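Local structure of 3-oxoacyl-[acyl-carrier protein] synthase (Thermus thermophilus, 1UB7) at residues His246-Arg251 with Val304-Gly309; Gly136-Ser141 with Asn276-Ser281; Leu7-Pro12 with Ile282-Lys287; Arg42-Asp47 with Phe155-Gly160. The protein probably catalyses the first condensation of fatty acid synthesis, joining an acetyl group from acetyl-CoA to two carbons of malonyl-ACP. All coordinates share one frame; numbering follows the deposited sequence.

Contact 1: His246-Arg251 with Val304-Gly309; sequences HQANLR and VSFGAG
His246 and Phe306 face each other obliquely, the planes of imidazole and phenyl ring standing at 57° and their centroids 5.0 Å apart. The imidazole comes in with its ND1 corner, which lies over one face of the phenyl ring, displaced toward the rim. Phe306 holds its CG between the backbone N and the carbonyl carbon (chi1 60°), and this brings the ring end nearer the histidine. Ala248 fills the angle between the two rings. Its methyl lies over a face of the imidazole, and the same CB is 3.4 Å from Phe306 CZ. Beside this, Ser305 OG packs against the root of the histidine, 3.4 Å from His246 CB.

Val304 to Phe306 belong to strand 300-307, parallel to strand 242-245; His246 follows just after the latter and precedes the predicted ACP-binding residues 247-251. The polar contacts are bent and weak. His246 ND1 donates to Phe306 O over 3.3 Å, at only 121°, and His246 N gives Val304 O a weak bond of 2.9 Å. The ring's stronger partner lies outside, where NE2 is hydrogen-bonded to Asn276 OD1. His246 and Asn276 are both predicted active-site residues. The ring's turn about CB-CG is probably restrained mainly by the NE2 bond and by Ala248 and Phe306, packed on one side of it, the weak ND1 bond adding little: a buried setting consistent with a catalytic role.

Contact 2: Gly136-Ser141 with Asn276-Ser281; sequences GAEALS and NTSTAS
Glu138 reaches Ser278 by a bent chain: CG lies anti to the carbonyl carbon (chi1 -69°) and the next torsion folds the chain again (chi2 -85°), which swings the carboxylate over to the serine. Ser278 holds OG anti to its own backbone N; this OG donates to Glu138 OE2 at 2.8 Å, and OE2 receives it on its anti lone pair, away from OE1. The bend also presses Glu138 CG against Ser278 CB, 3.3 Å away. Thr279 crosses the glutamate side chain at about a right angle, its hydroxyl bonded to Ala78 O. Asn80 also binds OE2, and Thr81 takes OE1, so this buried carboxylate is gripped at both oxygens. An alanine here would probably leave Ser278 OG, Asn80 and Thr81 without the carboxylate they share and open a gap between the strand and Ser278-Thr279.

Two residues earlier in the strand the backbones themselves come close: a side chain at Gly136 would run into Thr279 O, while the methyl of Ala280 rests 3.4 Å from Gly136 O. Leu140 CD1 lies 3.7 Å from Asn276 O.

Asn276 OD1 accepts from Ser278 N at 2.8 Å, in the plane of its amide. This is an Asx turn; the same oxygen also receives His246 NE2, so the turn is likely to orient the side chain of this predicted active-site asparagine on the loop leading into helix 281-292 of the thiolase-like fold.

Contact 3: Leu7-Pro12 with Ile282-Lys287; sequences LGAYVP and IPLALK
Lys287 NZ meets Ala9 O in a weak hydrogen bond of 3.4 Å, but its stronger hold is the salt bridge to Asp60 of helix 50-64. Asp60 OD2 also accepts from Ala9 N, so one carboxylate oxygen serves both the strand and the lysine. Lys287 gets there fully stretched: CG lies anti to the backbone N (chi1 178°), and the extended chain runs past the methyl of Ala9, with CD 3.9 Å from Ala9 CB, before the ammonium turns up at the carbonyl.

Below this polar end the contact is apolar. Ala9 CB points at the helix and touches Leu284 CD2 at 3.5 Å; Leu284 CD2 also meets Val11 CG1, just after the strand, at 3.8 Å. Leu7 lies against the helix backbone with both methyls. CD1 lies 3.9 Å from Pro283 O, the two side chains crossing at about a right angle, and CD2 sits 3.5 Å from Lys287 N and 3.9 Å from Leu286 CB. An alanine in place of Leu7 would probably open a gap over Pro283 and Leu286 and take away part of the cover of that turn.

The axes of strand 7-10 and helix 282-287 approach to 7.5 Å and cross at -113°. Because Leu286 and Ile282 also touch Leu303 of strand 300-307, the helix is packed between two sheets, the layered arrangement of the thiolase fold.

Contact 4: Arg42-Asp47 with Phe155-Gly160; sequences RVAAED and FGDGGG
Asp157 and Ala44 are joined through a carboxylate that can be followed outward from the backbone of segment 155-160. The CB of Asp157 points at segment 42-47 and lies 3.9 Å from Arg42 O. CG, anti to the carbonyl carbon (chi1 -61°), comes next to Ala44 N, and the tip completes the approach: OD2 accepts from Ala44 N at 2.7 Å, nearly straight at 172°, through its anti lone pair. Around that bond OD2 also rests against Val43 CA at 3.4 Å and against the methyl of Ala44 at 3.5 Å. A second hydrogen bond comes to OD2 from outside the two segments, with Ser141 OG, and OD1 lies close to Leu140 N. Two bonds at one oxygen would probably steady the negative charge of a carboxylate that is buried.

Asp157 leads straight into strand 158-165 of the five-stranded sheet, whereas Arg42 and Val43 end strand 40-43 of the small antiparallel pair with strand 14-17. The aspartate therefore ties this small pair to the sheet of the thiolase-like fold, one residue after Gly156, whose backbone is hydrogen-bonded to that of Asn276.

The backbone adds its own link. Asp157 N donates to Arg42 O at 3.1 Å with 173° at the hydrogen, the donor tilted out of the carbonyl plane. Close by, a water accepts from Arg42 N and donates to Asp157 O, its oxygen 3.0 Å from that carbonyl O. The side chain of Arg42 turns the other way, where NH1 is hydrogen-bonded to Pro12 O.

In the fold
Contacts 2, 3 and 4 meet on the five-stranded sheet, where strand 158-165 of contact 4 runs between strand 3-10 of contact 3 and strand 131-138 of contact 2. Their centres lie about 8 to 12 Å apart. Contact 1 lies at the four-stranded sheet, on strand 300-307, and touches contact 2, about 11 Å away between centres, where His246 meets Asn276. Along the chain contact 3 encloses contacts 2 and 4, whereas contacts 1 and 2 interleave. Helix 281-292 follows on the Asn276 loop and touches Ser305, linking contacts 2, 3 and 1. Contacts 1 and 2 thus bring His246 and Asn276 together between the sheets, while contacts 3 and 4 join surrounding strands and helix.

Contact 1: His246-Arg251 with Val304-Gly309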
# COMPACT_ATOMS: atom_id res chain seq x y z
N HIS A 246 -18.77 -7.34 1.22
CA HIS A 246 -18.36 -6.21 2.03
C HIS A 246 -19.63 -5.85 2.81
O HIS A 246 -20.71 -5.85 2.24
CB HIS A 246 -17.96 -5.05 1.12
CG HIS A 246 -17.64 -3.79 1.85
ND1 HIS A 246 -17.71 -2.54 1.26
CD2 HIS A 246 -17.24 -3.57 3.13
CE1 HIS A 246 -17.37 -1.62 2.13
NE2 HIS A 246 -17.08 -2.22 3.28
N GLN A 247 -19.50 -5.56 4.09
CA GLN A 247 -20.66 -5.20 4.90
C GLN A 247 -20.82 -3.69 4.94
O GLN A 247 -20.51 -3.06 5.95
CB GLN A 247 -20.52 -5.72 6.33
CG GLN A 247 -20.32 -7.22 6.42
CD GLN A 247 -21.54 -8.00 5.99
OE1 GLN A 247 -22.59 -7.93 6.64
NE2 GLN A 247 -21.42 -8.74 4.89
N ALA A 248 -21.31 -3.11 3.85
CA ALA A 248 -21.50 -1.67 3.79
C ALA A 248 -22.96 -1.26 3.98
O ALA A 248 -23.27 -0.32 4.71
CB ALA A 248 -20.99 -1.14 2.46
N ASN A 249 -23.86 -1.99 3.32
CA ASN A 249 -25.28 -1.70 3.38
C ASN A 249 -26.12 -2.95 3.09
O ASN A 249 -25.90 -3.67 2.11
CB ASN A 249 -25.60 -0.59 2.37
CG ASN A 249 -27.09 -0.35 2.22
OD1 ASN A 249 -27.79 -1.11 1.55
ND2 ASN A 249 -27.58 0.70 2.86
N LEU A 250 -27.09 -3.20 3.96
CA LEU A 250 -27.96 -4.36 3.83
C LEU A 250 -28.76 -4.35 2.52
O LEU A 250 -28.92 -5.39 1.87
CB LEU A 250 -28.91 -4.45 5.03
CG LEU A 250 -29.77 -5.70 5.20
CD1 LEU A 250 -28.91 -6.95 5.33
CD2 LEU A 250 -30.64 -5.53 6.43
N ARG A 251 -29.27 -3.18 2.12
CA ARG A 251 -30.04 -3.09 0.88
C ARG A 251 -29.16 -3.55 -0.28
O ARG A 251 -29.61 -4.30 -1.15
CB ARG A 251 -30.49 -1.64 0.63
CG ARG A 251 -31.21 -0.99 1.81
CD ARG A 251 -32.34 -1.86 2.32
NE ARG A 251 -32.41 -1.86 3.78
CZ ARG A 251 -32.92 -2.85 4.50
NH1 ARG A 251 -33.41 -3.93 3.90
NH2 ARG A 251 -32.92 -2.78 5.83
N VAL A 304 -16.31 -10.71 -1.87
CA VAL A 304 -16.49 -9.67 -2.85
C VAL A 304 -16.61 -8.33 -2.13
O VAL A 304 -17.20 -8.25 -1.06
CB VAL A 304 -17.77 -9.95 -3.72
CG1 VAL A 304 -19.01 -9.98 -2.83
CG2 VAL A 304 -17.92 -8.89 -4.80
N SER A 305 -16.03 -7.28 -2.72
CA SER A 305 -16.08 -5.95 -2.12
C SER A 305 -15.97 -4.83 -3.16
O SER A 305 -15.47 -5.03 -4.26
CB SER A 305 -14.96 -5.79 -1.07
OG SER A 305 -14.97 -4.50 -0.48
N PHE A 306 -16.45 -3.66 -2.77
CA PHE A 306 -16.46 -2.47 -3.62
C PHE A 306 -16.10 -1.32 -2.70
O PHE A 306 -16.22 -1.45 -1.49
CB PHE A 306 -17.88 -2.22 -4.16
CG PHE A 306 -18.90 -1.98 -3.06
CD1 PHE A 306 -19.57 -3.05 -2.46
CD2 PHE A 306 -19.13 -0.69 -2.57
CE1 PHE A 306 -20.46 -2.84 -1.39
CE2 PHE A 306 -20.02 -0.47 -1.50
CZ PHE A 306 -20.69 -1.55 -0.91
N GLY A 307 -15.68 -0.19 -3.27
CA GLY A 307 -15.34 0.94 -2.42
C GLY A 307 -14.71 2.10 -3.14
O GLY A 307 -14.76 2.19 -4.38
N ALA A 308 -14.09 3.00 -2.36
CA ALA A 308 -13.44 4.18 -2.92
C ALA A 308 -12.34 3.79 -3.90
O ALA A 308 -11.67 2.76 -3.75
CB ALA A 308 -12.86 5.04 -1.82
N GLY A 309 -12.18 4.64 -4.91
CA GLY A 309 -11.18 4.43 -5.94
C GLY A 309 -11.62 5.08 -7.24
O GLY A 309 -11.03 6.08 -7.65

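Contact 2: Gly136-Ser141 with Asn276-Ser281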
# COMPACT_ATOMS: atom_id res chain seq x y z
N GLY A 136 -6.72 -6.49 7.74
CA GLY A 136 -7.69 -5.51 7.27
C GLY A 136 -8.05 -4.74 8.53
O GLY A 136 -8.67 -5.31 9.42
N ALA A 137 -7.64 -3.48 8.64
CA ALA A 137 -7.92 -2.69 9.84
C ALA A 137 -8.23 -1.22 9.57
O ALA A 137 -7.46 -0.53 8.89
CB ALA A 137 -6.74 -2.80 10.82
N GLU A 138 -9.34 -0.75 10.15
CA GLU A 138 -9.82 0.63 9.97
C GLU A 138 -10.35 1.31 11.22
O GLU A 138 -11.13 0.73 11.96
CB GLU A 138 -10.96 0.66 8.95
CG GLU A 138 -10.53 0.37 7.53
CD GLU A 138 -10.04 1.60 6.81
OE1 GLU A 138 -9.29 2.40 7.42
OE2 GLU A 138 -10.40 1.78 5.63
N ALA A 139 -9.93 2.55 11.44
CA ALA A 139 -10.41 3.34 12.58
C ALA A 139 -11.11 4.54 11.94
O ALA A 139 -10.63 5.67 12.03
CB ALA A 139 -9.25 3.80 13.45
N LEU A 140 -12.23 4.30 11.28
CA LEU A 140 -12.95 5.36 10.60
C LEU A 140 -13.45 6.44 11.54
O LEU A 140 -13.57 7.60 11.15
CB LEU A 140 -14.10 4.77 9.79
CG LEU A 140 -13.52 3.93 8.65
CD1 LEU A 140 -14.57 2.97 8.09
CD2 LEU A 140 -12.97 4.88 7.58
N SER A 141 -13.71 6.06 12.78
CA SER A 141 -14.20 7.02 13.76
C SER A 141 -13.20 8.14 14.00
O SER A 141 -13.46 9.05 14.78
CB SER A 141 -14.50 6.32 15.09
OG SER A 141 -13.31 5.87 15.71
N ASN A 276 -20.17 -0.41 8.83
CA ASN A 276 -19.21 -0.61 7.76
C ASN A 276 -17.79 -0.49 8.32
O ASN A 276 -17.32 0.61 8.58
CB ASN A 276 -19.41 0.45 6.66
CG ASN A 276 -18.61 0.15 5.39
OD1 ASN A 276 -17.47 -0.31 5.44
ND2 ASN A 276 -19.20 0.45 4.24
N THR A 277 -17.12 -1.62 8.52
CA THR A 277 -15.76 -1.61 9.04
C THR A 277 -14.71 -1.64 7.94
O THR A 277 -13.56 -1.99 8.17
CB THR A 277 -15.48 -2.80 9.95
OG1 THR A 277 -15.65 -4.01 9.20
CG2 THR A 277 -16.41 -2.76 11.14
N SER A 278 -15.14 -1.30 6.73
CA SER A 278 -14.23 -1.22 5.60
C SER A 278 -13.43 -2.49 5.38
O SER A 278 -13.99 -3.57 5.25
CB SER A 278 -13.29 -0.04 5.82
OG SER A 278 -12.46 0.16 4.69
N THR A 279 -12.11 -2.36 5.32
CA THR A 279 -11.24 -3.52 5.09
C THR A 279 -11.40 -4.66 6.10
O THR A 279 -11.13 -5.81 5.76
CB THR A 279 -9.74 -3.11 5.05
OG1 THR A 279 -9.41 -2.37 6.24
CG2 THR A 279 -9.46 -2.25 3.82
N ALA A 280 -11.84 -4.36 7.32
CA ALA A 280 -12.03 -5.39 8.34
C ALA A 280 -13.33 -6.15 8.17
O ALA A 280 -13.55 -7.19 8.78
CB ALA A 280 -11.98 -4.76 9.73
N SER A 281 -14.19 -5.61 7.32
CA SER A 281 -15.52 -6.15 7.09
C SER A 281 -15.59 -7.66 6.82
O SER A 281 -16.25 -8.41 7.54
CB SER A 281 -16.15 -5.38 5.95
OG SER A 281 -17.55 -5.57 5.93

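Contact 3: Leu7-Pro12 with Ile282-Lys287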
# COMPACT_ATOMS: atom_id res chain seq x y z
N LEU A 7 -7.06 -17.32 11.02
CA LEU A 7 -7.91 -16.13 10.97
C LEU A 7 -8.25 -15.66 12.37
O LEU A 7 -8.36 -16.46 13.30
CB LEU A 7 -9.20 -16.44 10.22
CG LEU A 7 -10.40 -15.48 10.33
CD1 LEU A 7 -10.18 -14.22 9.49
CD2 LEU A 7 -11.67 -16.21 9.87
N GLY A 8 -8.43 -14.35 12.52
CA GLY A 8 -8.80 -13.76 13.79
C GLY A 8 -9.35 -12.37 13.50
O GLY A 8 -9.07 -11.83 12.43
N ALA A 9 -10.13 -11.79 14.42
CA ALA A 9 -10.68 -10.45 14.22
C ALA A 9 -10.99 -9.79 15.55
O ALA A 9 -10.98 -10.45 16.58
CB ALA A 9 -11.93 -10.50 13.34
N TYR A 10 -11.28 -8.50 15.52
CA TYR A 10 -11.53 -7.74 16.73
C TYR A 10 -12.36 -6.50 16.44
O TYR A 10 -12.26 -5.93 15.36
CB TYR A 10 -10.19 -7.30 17.33
CG TYR A 10 -10.28 -6.25 18.43
CD1 TYR A 10 -10.42 -6.63 19.77
CD2 TYR A 10 -10.18 -4.88 18.14
CE1 TYR A 10 -10.45 -5.67 20.79
CE2 TYR A 10 -10.20 -3.92 19.15
CZ TYR A 10 -10.33 -4.33 20.48
OH TYR A 10 -10.33 -3.40 21.48
N VAL A 11 -13.19 -6.10 17.40
CA VAL A 11 -13.96 -4.87 17.25
C VAL A 11 -13.78 -4.17 18.56
O VAL A 11 -13.61 -4.81 19.59
CB VAL A 11 -15.47 -5.07 17.03
CG1 VAL A 11 -15.76 -5.39 15.57
CG2 VAL A 11 -15.99 -6.16 17.95
N PRO A 12 -13.77 -2.84 18.54
CA PRO A 12 -13.60 -2.16 19.83
C PRO A 12 -14.75 -2.53 20.78
O PRO A 12 -15.83 -2.96 20.34
CB PRO A 12 -13.60 -0.68 19.44
CG PRO A 12 -13.04 -0.70 18.06
CD PRO A 12 -13.75 -1.88 17.43
N ILE A 282 -14.92 -8.09 5.76
CA ILE A 282 -14.94 -9.48 5.39
C ILE A 282 -14.26 -10.40 6.41
O ILE A 282 -14.77 -11.48 6.72
CB ILE A 282 -14.35 -9.63 3.98
CG1 ILE A 282 -15.29 -8.92 3.00
CG2 ILE A 282 -14.17 -11.09 3.64
CD1 ILE A 282 -14.81 -8.83 1.58
N PRO A 283 -13.08 -9.99 6.93
CA PRO A 283 -12.51 -10.93 7.91
C PRO A 283 -13.39 -11.06 9.17
O PRO A 283 -13.46 -12.14 9.75
CB PRO A 283 -11.11 -10.37 8.17
CG PRO A 283 -11.18 -8.92 7.67
CD PRO A 283 -12.07 -9.02 6.47
N LEU A 284 -14.05 -9.98 9.59
CA LEU A 284 -14.95 -10.02 10.75
C LEU A 284 -16.08 -11.01 10.49
O LEU A 284 -16.46 -11.76 11.38
CB LEU A 284 -15.56 -8.64 11.02
CG LEU A 284 -14.69 -7.67 11.82
CD1 LEU A 284 -15.27 -6.29 11.77
CD2 LEU A 284 -14.58 -8.16 13.28
N ALA A 285 -16.60 -10.99 9.26
CA ALA A 285 -17.67 -11.89 8.86
C ALA A 285 -17.21 -13.34 8.75
O ALA A 285 -17.89 -14.25 9.23
CB ALA A 285 -18.28 -11.44 7.53
N LEU A 286 -16.06 -13.57 8.12
CA LEU A 286 -15.55 -14.94 7.98
C LEU A 286 -15.39 -15.61 9.34
O LEU A 286 -15.68 -16.80 9.50
CB LEU A 286 -14.21 -14.95 7.26
CG LEU A 286 -14.24 -14.59 5.78
CD1 LEU A 286 -12.84 -14.34 5.29
CD2 LEU A 286 -14.91 -15.71 5.01
N LYS A 287 -14.90 -14.83 10.31
CA LYS A 287 -14.68 -15.33 11.66
C LYS A 287 -15.97 -15.88 12.26
O LYS A 287 -15.98 -16.99 12.80
CB LYS A 287 -14.12 -14.24 12.57
CG LYS A 287 -13.91 -14.72 14.01
CD LYS A 287 -13.65 -13.56 14.97
CE LYS A 287 -13.49 -14.06 16.39
NZ LYS A 287 -13.10 -12.95 17.29

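Contact 4: Arg42-Asp47 with Phe155-Gly160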
# COMPACT_ATOMS: atom_id res chain seq x y z
N ARG A 42 -19.28 -0.58 16.55
CA ARG A 42 -18.28 -0.43 17.59
C ARG A 42 -17.40 0.79 17.33
O ARG A 42 -17.19 1.16 16.19
CB ARG A 42 -17.42 -1.69 17.66
CG ARG A 42 -18.21 -2.96 17.91
CD ARG A 42 -19.15 -2.80 19.10
NE ARG A 42 -19.78 -4.06 19.46
CZ ARG A 42 -19.22 -5.00 20.22
NH1 ARG A 42 -18.00 -4.82 20.71
NH2 ARG A 42 -19.87 -6.13 20.47
N VAL A 43 -16.91 1.42 18.39
CA VAL A 43 -16.06 2.61 18.26
C VAL A 43 -14.79 2.46 19.10
O VAL A 43 -14.85 2.12 20.29
CB VAL A 43 -16.82 3.89 18.69
CG1 VAL A 43 -15.95 5.12 18.49
CG2 VAL A 43 -18.12 4.02 17.89
N ALA A 44 -13.64 2.72 18.48
CA ALA A 44 -12.35 2.59 19.16
C ALA A 44 -12.21 3.52 20.35
O ALA A 44 -12.67 4.66 20.32
CB ALA A 44 -11.21 2.85 18.17
N ALA A 45 -11.57 3.03 21.41
CA ALA A 45 -11.38 3.85 22.59
C ALA A 45 -10.62 5.12 22.19
O ALA A 45 -10.02 5.18 21.11
CB ALA A 45 -10.61 3.08 23.65
N GLU A 46 -10.66 6.12 23.06
CA GLU A 46 -10.02 7.40 22.79
C GLU A 46 -8.58 7.30 22.28
O GLU A 46 -8.21 7.97 21.32
CB GLU A 46 -10.04 8.27 24.04
CG GLU A 46 -9.70 9.73 23.79
CD GLU A 46 -9.35 10.48 25.06
OE1 GLU A 46 -10.10 10.34 26.06
OE2 GLU A 46 -8.33 11.21 25.06
N ASP A 47 -7.78 6.48 22.94
CA ASP A 47 -6.39 6.32 22.55
C ASP A 47 -6.16 4.96 21.89
O ASP A 47 -5.11 4.33 22.09
CB ASP A 47 -5.52 6.45 23.79
CG ASP A 47 -5.86 5.41 24.84
OD1 ASP A 47 -7.00 4.90 24.82
OD2 ASP A 47 -4.99 5.10 25.69
N PHE A 155 -20.28 4.09 9.38
CA PHE A 155 -19.05 3.40 9.70
C PHE A 155 -18.80 2.94 11.12
O PHE A 155 -19.16 3.61 12.09
CB PHE A 155 -17.88 4.27 9.19
CG PHE A 155 -18.01 4.67 7.73
CD1 PHE A 155 -18.03 3.70 6.72
CD2 PHE A 155 -18.14 6.01 7.36
CE1 PHE A 155 -18.17 4.06 5.37
CE2 PHE A 155 -18.28 6.37 6.01
CZ PHE A 155 -18.30 5.39 5.01
N GLY A 156 -18.18 1.76 11.22
CA GLY A 156 -17.81 1.16 12.49
C GLY A 156 -16.33 0.79 12.42
O GLY A 156 -15.81 0.54 11.33
N ASP A 157 -15.65 0.76 13.57
CA ASP A 157 -14.22 0.43 13.63
C ASP A 157 -13.97 -1.07 13.76
O ASP A 157 -14.79 -1.80 14.31
CB ASP A 157 -13.56 1.13 14.82
CG ASP A 157 -13.65 2.65 14.74
OD1 ASP A 157 -13.61 3.20 13.61
OD2 ASP A 157 -13.73 3.29 15.81
N GLY A 158 -12.82 -1.53 13.26
CA GLY A 158 -12.52 -2.94 13.35
C GLY A 158 -11.16 -3.39 12.84
O GLY A 158 -10.40 -2.61 12.27
N GLY A 159 -10.87 -4.67 13.06
CA GLY A 159 -9.63 -5.26 12.63
C GLY A 159 -9.79 -6.74 12.38
O GLY A 159 -10.48 -7.44 13.12
N GLY A 160 -9.17 -7.22 11.32
CA GLY A 160 -9.25 -8.63 11.00
C GLY A 160 -7.90 -9.04 10.45
O GLY A 160 -7.12 -8.19 10.02
O HOH W 1 -17.75 -1.75 14.33